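Local coordinates for protein glutathione S-transferase enzyme with thioredoxin-like domain (Xenorhabdus nematophila, PDB 4L8E) that binds glutathione in a glutathione S-transferase fold and probably acts as a glutathione-dependent transferase, at residues Leu31-Ala34 with Gly39-Ile42; Asp64-Glu69 with Pro75-Pro80. One frame throughout, in Å; residues are numbered along the deposited sequence.

Interaction 1 (Leu31-Ala34 with Gly39-Ile42); sequences LYYA and GYKI
Tyr-33 and Gly-39 meet at the first turn of helix 37-49, where the tyrosine ring comes alongside the helix backbone. The carbonyl oxygen of Gly-39 lies at the edge of that ring and in its plane, 3.7 Å from Tyr-33 CE1. With CG anti to the backbone N (chi1 171°), the ring runs out along the helix start until the Tyr-33 hydroxyl reaches the next residue, Tyr-40: Tyr-33 OH sits 3.3 Å from Tyr-40 CE1, and the two side chains meet aslant rather than as a stack. Gly-39 also packs against the end of the strand, its CA 3.6 Å from Ala-34 O; having no side chain, its backbone comes directly up against that carbonyl and the edge of the Tyr-33 ring.

The contact joins the strand 30-33 and helix 37-49 of the beta-alpha-beta unit that opens the thioredoxin-like domain of glutathione transferases. Deeper in, the link is wholly apolar. Leu-31 CD1 rests 3.8 Å from Ile-42 CG2, the methyl branch facing the strand, while the CG1 arm of Ile-42 leads away from it. The Gly-39 carbonyl has its own backbone partner, Ile-42 N at 3.1 Å. Beyond its meeting with Tyr-33, the Tyr-40 ring stacks with Tyr-230 and touches a bound glutathione, and Lys-41 lines the pocket of another.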
ATOM      1  N   LEU A  31      10.611   2.919 -18.137  1.00 16.09           N
ATOM      2  CA  LEU A  31      10.155   1.964 -17.142  1.00 15.98           C
ATOM      3  C   LEU A  31      11.288   1.034 -16.720  1.00 16.47           C
ATOM      4  O   LEU A  31      11.866   0.327 -17.542  1.00 18.35           O
ATOM      5  CB  LEU A  31       8.986   1.148 -17.675  1.00 15.15           C
ATOM      6  CG  LEU A  31       8.461   0.020 -16.782  1.00 17.23           C
ATOM      7  CD1 LEU A  31       7.980   0.467 -15.416  1.00 18.02           C
ATOM      8  CD2 LEU A  31       7.383  -0.750 -17.526  1.00 22.79           C
ATOM      9  N   TYR A  32      11.587   1.052 -15.434  1.00 15.75           N
ATOM     10  CA  TYR A  32      12.581   0.166 -14.837  1.00 16.65           C
ATOM     11  C   TYR A  32      11.831  -1.086 -14.352  1.00 15.71           C
ATOM     12  O   TYR A  32      10.913  -1.005 -13.527  1.00 16.44           O
ATOM     13  CB  TYR A  32      13.346   0.914 -13.728  1.00 16.08           C
ATOM     14  CG  TYR A  32      14.122   2.033 -14.328  1.00 16.77           C
ATOM     15  CD1 TYR A  32      13.516   3.259 -14.599  1.00 16.40           C
ATOM     16  CD2 TYR A  32      15.443   1.851 -14.715  1.00 22.46           C
ATOM     17  CE1 TYR A  32      14.219   4.279 -15.247  1.00 20.68           C
ATOM     18  CE2 TYR A  32      16.154   2.867 -15.329  1.00 25.91           C
ATOM     19  CZ  TYR A  32      15.542   4.077 -15.586  1.00 30.39           C
ATOM     20  OH  TYR A  32      16.250   5.085 -16.209  1.00 32.14           O
ATOM     21  N   TYR A  33      12.203  -2.234 -14.935  1.00 16.04           N
ATOM     22  CA  TYR A  33      11.304  -3.382 -15.001  1.00 17.45           C
ATOM     23  C   TYR A  33      11.983  -4.723 -14.834  1.00 18.00           C
ATOM     24  O   TYR A  33      13.099  -4.922 -15.293  1.00 21.76           O
ATOM     25  CB  TYR A  33      10.657  -3.378 -16.384  1.00 18.48           C
ATOM     26  CG  TYR A  33       9.831  -4.591 -16.793  1.00 19.52           C
ATOM     27  CD1 TYR A  33       8.472  -4.671 -16.489  1.00 17.18           C
ATOM     28  CD2 TYR A  33      10.387  -5.607 -17.532  1.00 20.68           C
ATOM     29  CE1 TYR A  33       7.715  -5.772 -16.914  1.00 17.79           C
ATOM     30  CE2 TYR A  33       9.639  -6.711 -17.955  1.00 19.91           C
ATOM     31  CZ  TYR A  33       8.303  -6.789 -17.620  1.00 19.64           C
ATOM     32  OH  TYR A  33       7.594  -7.899 -18.062  1.00 22.36           O
ATOM     33  N   ALA A  34      11.260  -5.645 -14.203  1.00 14.51           N
ATOM     34  CA  ALA A  34      11.555  -7.066 -14.268  1.00 18.67           C
ATOM     35  C   ALA A  34      10.214  -7.770 -14.459  1.00 15.93           C
ATOM     36  O   ALA A  34       9.185  -7.249 -14.042  1.00 16.82           O
ATOM     37  CB  ALA A  34      12.234  -7.554 -12.992  1.00 25.40           C
ATOM     38  N   GLY A  39       6.062  -5.650 -11.805  1.00 13.44           N
ATOM     39  CA  GLY A  39       6.433  -5.106 -13.092  1.00 14.36           C
ATOM     40  C   GLY A  39       5.294  -5.159 -14.098  1.00 13.68           C
ATOM     41  O   GLY A  39       5.055  -4.204 -14.857  1.00 14.60           O
ATOM     42  N   TYR A  40       4.564  -6.268 -14.108  1.00 13.68           N
ATOM     43  CA  TYR A  40       3.474  -6.457 -15.067  1.00 13.10           C
ATOM     44  C   TYR A  40       2.319  -5.494 -14.808  1.00 14.90           C
ATOM     45  O   TYR A  40       1.604  -5.121 -15.728  1.00 14.02           O
ATOM     46  CB  TYR A  40       2.934  -7.877 -15.038  1.00 14.13           C
ATOM     47  CG  TYR A  40       3.813  -8.879 -15.749  1.00 15.77           C
ATOM     48  CD1 TYR A  40       4.042  -8.788 -17.120  1.00 15.88           C
ATOM     49  CD2 TYR A  40       4.397  -9.912 -15.057  1.00 17.81           C
ATOM     50  CE1 TYR A  40       4.849  -9.723 -17.753  1.00 19.92           C
ATOM     51  CE2 TYR A  40       5.211 -10.824 -15.682  1.00 19.62           C
ATOM     52  CZ  TYR A  40       5.421 -10.731 -17.022  1.00 18.77           C
ATOM     53  OH  TYR A  40       6.236 -11.679 -17.613  1.00 23.97           O
ATOM     54  N   LYS A  41       2.142  -5.053 -13.568  1.00 13.67           N
ATOM     55  CA  LYS A  41       1.106  -4.056 -13.316  1.00 12.42           C
ATOM     56  C   LYS A  41       1.279  -2.865 -14.245  1.00 12.80           C
ATOM     57  O   LYS A  41       0.305  -2.320 -14.759  1.00 14.46           O
ATOM     58  CB  LYS A  41       1.150  -3.533 -11.882  1.00 12.32           C
ATOM     59  CG  LYS A  41       0.864  -4.546 -10.800  1.00 12.75           C
ATOM     60  CD  LYS A  41       1.069  -3.871  -9.452  1.00 11.77           C
ATOM     61  CE  LYS A  41       0.894  -4.810  -8.278  1.00 12.54           C
ATOM     62  NZ  LYS A  41       1.231  -4.107  -6.982  1.00 14.13           N
ATOM     63  N   ILE A  42       2.521  -2.433 -14.415  1.00 12.07           N
ATOM     64  CA  ILE A  42       2.781  -1.204 -15.131  1.00 12.17           C
ATOM     65  C   ILE A  42       2.729  -1.430 -16.637  1.00 15.27           C
ATOM     66  O   ILE A  42       2.178  -0.606 -17.376  1.00 14.96           O
ATOM     67  CB  ILE A  42       4.095  -0.536 -14.705  1.00 12.87           C
ATOM     68  CG1 ILE A  42       4.179  -0.465 -13.167  1.00 14.35           C
ATOM     69  CG2 ILE A  42       4.189   0.832 -15.341  1.00 15.49           C
ATOM     70  CD1 ILE A  42       2.962   0.210 -12.467  1.00 15.54           C
TER

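Interaction 2 (Asp64-Glu69 with Pro75-Pro80). With GSH (glutathione), chain C.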
ATOM      1  N   ASP A  64      21.009  -5.609  -9.633  1.00 21.77           N
ATOM      2  CA  ASP A  64      21.017  -4.328 -10.350  1.00 26.45           C
ATOM      3  C   ASP A  64      20.261  -3.271  -9.552  1.00 22.09           C
ATOM      4  O   ASP A  64      20.506  -2.091  -9.704  1.00 21.95           O
ATOM      5  CB  ASP A  64      20.314  -4.444 -11.719  1.00 25.95           C
ATOM      6  CG  ASP A  64      21.162  -5.107 -12.812  1.00 33.36           C
ATOM      7  OD1 ASP A  64      22.365  -5.464 -12.614  1.00 29.35           O
ATOM      8  OD2 ASP A  64      20.597  -5.274 -13.939  1.00 32.42           O
ATOM      9  N   GLN A  65      19.312  -3.712  -8.730  1.00 17.51           N
ATOM     10  CA  GLN A  65      18.464  -2.805  -7.949  1.00 17.01           C
ATOM     11  C   GLN A  65      19.217  -2.100  -6.824  1.00 20.26           C
ATOM     12  O   GLN A  65      18.656  -1.232  -6.167  1.00 20.17           O
ATOM     13  CB  GLN A  65      17.233  -3.540  -7.383  1.00 15.76           C
ATOM     14  CG  GLN A  65      17.525  -4.618  -6.331  1.00 17.81           C
ATOM     15  CD  GLN A  65      17.883  -5.965  -6.899  1.00 20.66           C
ATOM     16  OE1 GLN A  65      18.493  -6.085  -7.977  1.00 19.26           O
ATOM     17  NE2 GLN A  65      17.534  -7.011  -6.160  1.00 17.79           N
ATOM     18  N   PHE A  66      20.484  -2.470  -6.611  1.00 19.71           N
ATOM     19  CA  PHE A  66      21.309  -1.818  -5.591  1.00 22.24           C
ATOM     20  C   PHE A  66      22.330  -0.866  -6.185  1.00 23.88           C
ATOM     21  O   PHE A  66      23.114  -0.255  -5.460  1.00 28.41           O
ATOM     22  CB  PHE A  66      22.016  -2.866  -4.728  1.00 23.79           C
ATOM     23  CG  PHE A  66      21.062  -3.813  -4.062  1.00 24.90           C
ATOM     24  CD1 PHE A  66      20.207  -3.347  -3.076  1.00 33.22           C
ATOM     25  CD2 PHE A  66      21.015  -5.148  -4.422  1.00 34.26           C
ATOM     26  CE1 PHE A  66      19.325  -4.203  -2.458  1.00 30.85           C
ATOM     27  CE2 PHE A  66      20.117  -6.005  -3.814  1.00 36.58           C
ATOM     28  CZ  PHE A  66      19.272  -5.526  -2.844  1.00 27.51           C
ATOM     29  N   LYS A  67      22.329  -0.731  -7.504  1.00 25.56           N
ATOM     30  CA  LYS A  67      23.272   0.182  -8.151  1.00 29.50           C
ATOM     31  C   LYS A  67      22.904   1.643  -7.870  1.00 25.12           C
ATOM     32  O   LYS A  67      21.731   1.995  -7.809  1.00 23.21           O
ATOM     33  CB  LYS A  67      23.343  -0.091  -9.649  1.00 30.34           C
ATOM     34  CG  LYS A  67      24.077  -1.374  -9.964  1.00 35.03           C
ATOM     35  CD  LYS A  67      24.269  -1.614 -11.447  1.00 51.57           C
ATOM     36  CE  LYS A  67      25.313  -2.708 -11.661  1.00 61.71           C
ATOM     37  NZ  LYS A  67      25.463  -3.116 -13.086  1.00 72.60           N
ATOM     38  N   PRO A  68      23.910   2.502  -7.682  1.00 26.29           N
ATOM     39  CA  PRO A  68      23.618   3.892  -7.278  1.00 28.35           C
ATOM     40  C   PRO A  68      22.697   4.631  -8.246  1.00 27.12           C
ATOM     41  O   PRO A  68      21.844   5.418  -7.827  1.00 26.19           O
ATOM     42  CB  PRO A  68      25.005   4.546  -7.253  1.00 35.00           C
ATOM     43  CG  PRO A  68      25.935   3.445  -7.021  1.00 44.41           C
ATOM     44  CD  PRO A  68      25.356   2.228  -7.690  1.00 36.76           C
ATOM     45  N   GLU A  69      22.840   4.361  -9.540  1.00 28.79           N
ATOM     46  CA  GLU A  69      22.019   5.050 -10.546  1.00 30.05           C
ATOM     47  C   GLU A  69      20.540   4.675 -10.414  1.00 22.70           C
ATOM     48  O   GLU A  69      19.640   5.511 -10.583  1.00 26.78           O
ATOM     49  CB  GLU A  69      22.505   4.741 -11.967  1.00 33.70           C
ATOM     50  CG  GLU A  69      24.005   4.624 -12.118  1.00 52.93           C
ATOM     51  CD  GLU A  69      24.505   3.218 -11.828  1.00 59.00           C
ATOM     52  OE1 GLU A  69      24.328   2.325 -12.688  1.00 77.15           O
ATOM     53  OE2 GLU A  69      25.063   3.002 -10.736  1.00 42.93           O
ATOM     54  N   PRO A  75      14.839   4.639  -4.299  1.00 14.50           N
ATOM     55  CA  PRO A  75      15.700   4.446  -3.135  1.00 16.51           C
ATOM     56  C   PRO A  75      15.321   3.259  -2.274  1.00 15.99           C
ATOM     57  O   PRO A  75      16.114   2.858  -1.424  1.00 16.78           O
ATOM     58  CB  PRO A  75      15.567   5.775  -2.377  1.00 17.91           C
ATOM     59  CG  PRO A  75      14.351   6.428  -2.906  1.00 19.47           C
ATOM     60  CD  PRO A  75      14.273   5.998  -4.335  1.00 14.49           C
ATOM     61  N   ASN A  76      14.143   2.694  -2.509  1.00 17.41           N
ATOM     62  CA  ASN A  76      13.740   1.476  -1.814  1.00 14.04           C
ATOM     63  C   ASN A  76      14.260   0.200  -2.476  1.00 13.60           C
ATOM     64  O   ASN A  76      13.936  -0.891  -2.040  1.00 15.08           O
ATOM     65  CB  ASN A  76      12.207   1.436  -1.720  1.00 15.19           C
ATOM     66  CG  ASN A  76      11.698   0.336  -0.810  1.00 14.82           C
ATOM     67  OD1 ASN A  76      12.140   0.161   0.335  1.00 15.98           O
ATOM     68  ND2 ASN A  76      10.734  -0.427  -1.333  1.00 16.48           N
ATOM     69  N   ASN A  77      15.060   0.336  -3.539  1.00 14.26           N
ATOM     70  CA  ASN A  77      15.725  -0.810  -4.179  1.00 13.38           C
ATOM     71  C   ASN A  77      14.804  -1.846  -4.824  1.00 13.72           C
ATOM     72  O   ASN A  77      15.156  -3.026  -4.954  1.00 17.78           O
ATOM     73  CB  ASN A  77      16.834  -1.460  -3.300  1.00 16.03           C
ATOM     74  CG  ASN A  77      16.319  -2.326  -2.150  1.00 16.29           C
ATOM     75  OD1 ASN A  77      15.803  -3.457  -2.330  1.00 20.80           O
ATOM     76  ND2 ASN A  77      16.596  -1.876  -0.966  1.00 15.93           N
ATOM     77  N   LYS A  78      13.628  -1.391  -5.266  1.00 13.52           N
ATOM     78  CA  LYS A  78      12.666  -2.280  -5.904  1.00 14.52           C
ATOM     79  C   LYS A  78      12.111  -1.728  -7.192  1.00 14.25           C
ATOM     80  O   LYS A  78      11.975  -0.522  -7.369  1.00 14.34           O
ATOM     81  CB  LYS A  78      11.514  -2.629  -4.954  1.00 14.88           C
ATOM     82  CG  LYS A  78      11.961  -3.354  -3.706  1.00 15.69           C
ATOM     83  CD  LYS A  78      10.820  -3.757  -2.815  1.00 18.98           C
ATOM     84  CE  LYS A  78      11.328  -4.194  -1.470  1.00 25.30           C
ATOM     85  NZ  LYS A  78      11.834  -5.568  -1.536  1.00 37.21           N
ATOM     86  N   ILE A  79      11.814  -2.633  -8.122  1.00 14.75           N
ATOM     87  CA  ILE A  79      11.073  -2.284  -9.317  1.00 12.76           C
ATOM     88  C   ILE A  79       9.584  -2.530  -9.003  1.00 12.56           C
ATOM     89  O   ILE A  79       9.257  -3.309  -8.114  1.00 13.25           O
ATOM     90  CB  ILE A  79      11.538  -3.102 -10.544  1.00 15.60           C
ATOM     91  CG1 ILE A  79      11.267  -4.600 -10.385  1.00 15.38           C
ATOM     92  CG2 ILE A  79      13.019  -2.831 -10.845  1.00 17.31           C
ATOM     93  CD1 ILE A  79       9.868  -5.062 -10.812  1.00 18.50           C
ATOM     94  N   PRO A  80       8.669  -1.895  -9.760  1.00 12.41           N
ATOM     95  CA  PRO A  80       8.919  -0.954 -10.862  1.00 13.30           C
ATOM     96  C   PRO A  80       9.231   0.448 -10.388  1.00 14.21           C
ATOM     97  O   PRO A  80       8.952   0.801  -9.235  1.00 13.89           O
ATOM     98  CB  PRO A  80       7.592  -0.943 -11.606  1.00 15.19           C
ATOM     99  CG  PRO A  80       6.579  -1.192 -10.524  1.00 14.96           C
ATOM    100  CD  PRO A  80       7.236  -2.200  -9.617  1.00 14.96           C
TER
HETATM  101  N1  GSH C 302       5.383  -2.260  -2.873  1.00 12.16           N
HETATM  102  CA1 GSH C 302       6.229  -2.374  -4.057  1.00 12.37           C
HETATM  103  C1  GSH C 302       5.444  -1.983  -5.281  1.00 13.97           C
HETATM  104  O11 GSH C 302       6.033  -1.470  -6.287  1.00 13.00           O
HETATM  105  O12 GSH C 302       4.172  -2.129  -5.316  1.00 15.91           O
HETATM  106  CB1 GSH C 302       6.761  -3.775  -4.182  1.00 13.36           C
HETATM  107  CG1 GSH C 302       7.773  -3.920  -5.307  1.00 12.94           C
HETATM  108  CD1 GSH C 302       8.507  -5.242  -5.228  1.00 14.70           C
HETATM  109  OE1 GSH C 302       8.321  -6.064  -4.344  1.00 14.05           O
HETATM  110  N2  GSH C 302       9.484  -5.463  -6.241  1.00 14.41           N
HETATM  111  CA2 GSH C 302      10.262  -6.643  -6.315  1.00 14.75           C
HETATM  112  C2  GSH C 302      11.710  -6.222  -6.288  1.00 16.36           C
HETATM  113  O2  GSH C 302      12.186  -5.292  -6.976  1.00 15.09           O
HETATM  114  CB2 GSH C 302      10.039  -7.417  -7.572  1.00 13.62           C
HETATM  115  SG2 GSH C 302       8.328  -7.835  -7.761  1.00 20.44           S
HETATM  116  N3  GSH C 302      12.561  -6.924  -5.386  1.00 16.55           N
HETATM  117  CA3 GSH C 302      13.961  -6.554  -5.341  1.00 16.24           C
HETATM  118  C3  GSH C 302      14.495  -6.714  -3.963  1.00 24.09           C
HETATM  119  O31 GSH C 302      15.740  -6.658  -3.818  1.00 21.11           O
HETATM  120  O32 GSH C 302      13.710  -6.885  -2.981  1.00 21.09           O
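Asn-77 takes up a left-handed backbone conformation (phi 64°), and its carbonyl oxygen is buried against the side chain of Gln-65 with no polar partner in the model. Gln-65 CG comes to 3.2 Å from Asn-77 O, so aliphatic carbon is what meets this oxygen. In the other direction the CA of Asn-77 makes a CA-H...O contact with Gln-65 O, at 3.6 Å. Phe-66 closes over the outer side: its CE1 lies 3.6 Å from Asn-77 CG, with ring and amide planes 44° apart, and one face of the ring has Gln-65 CG over its centre.

Gln-65 CG stands between the backbone N and the carbonyl carbon (chi1 66°), and a bend at chi2 carries the amide past Asn-77 to glutathione. There NE2 of Gln-65 gives a nearly straight hydrogen bond to GSH O31, 3.0 Å long, and a second one to the carbonyl of Ile-60, which helps fix the rotation of the amide. Lys-78 comes to the other oxygen of the same carboxylate, NZ to GSH O32 2.7 Å, after an extended chain that bends only at its last torsion. The glycine end of the ligand is thus gripped from both segments.

Ile-79 pairs with the ligand through its backbone: its N reaches GSH O2 at 2.9 Å, and its O takes the N-H of GSH N2, also 2.9 Å away. Facing the dimer partner, Asn-76 OD1 accepts a hydrogen bond from Arg-166 NH1 of the second subunit. Ile-79 precedes the cis peptide to Pro-80, and this cis-proline loop, binding the ligand backbone like an added strand, is the hallmark of the thioredoxin-like glutathione site of glutathione transferases.

From the N terminus, strand 30-33 runs into a short turn, and interaction 1 closes it at the start of helix 37-49. The chain then follows that helix and returns through strand 54-57 before interaction 2 closes a second loop, round helix 68-73 and ahead of strand 81-84. The two loops follow in series, neither nested nor crossed, with centres about 13 Å apart. They meet at Ile-79 and the cis-proline Pro-80: Pro-80 CG packs 3.6 Å from Ile-42 CG1, and Ile-79 CD1 lies 3.7 Å from Ala-34 N. The ligand-binding loop 75-80 is thereby seated against the strand-helix pair of 31-34 and 39-42.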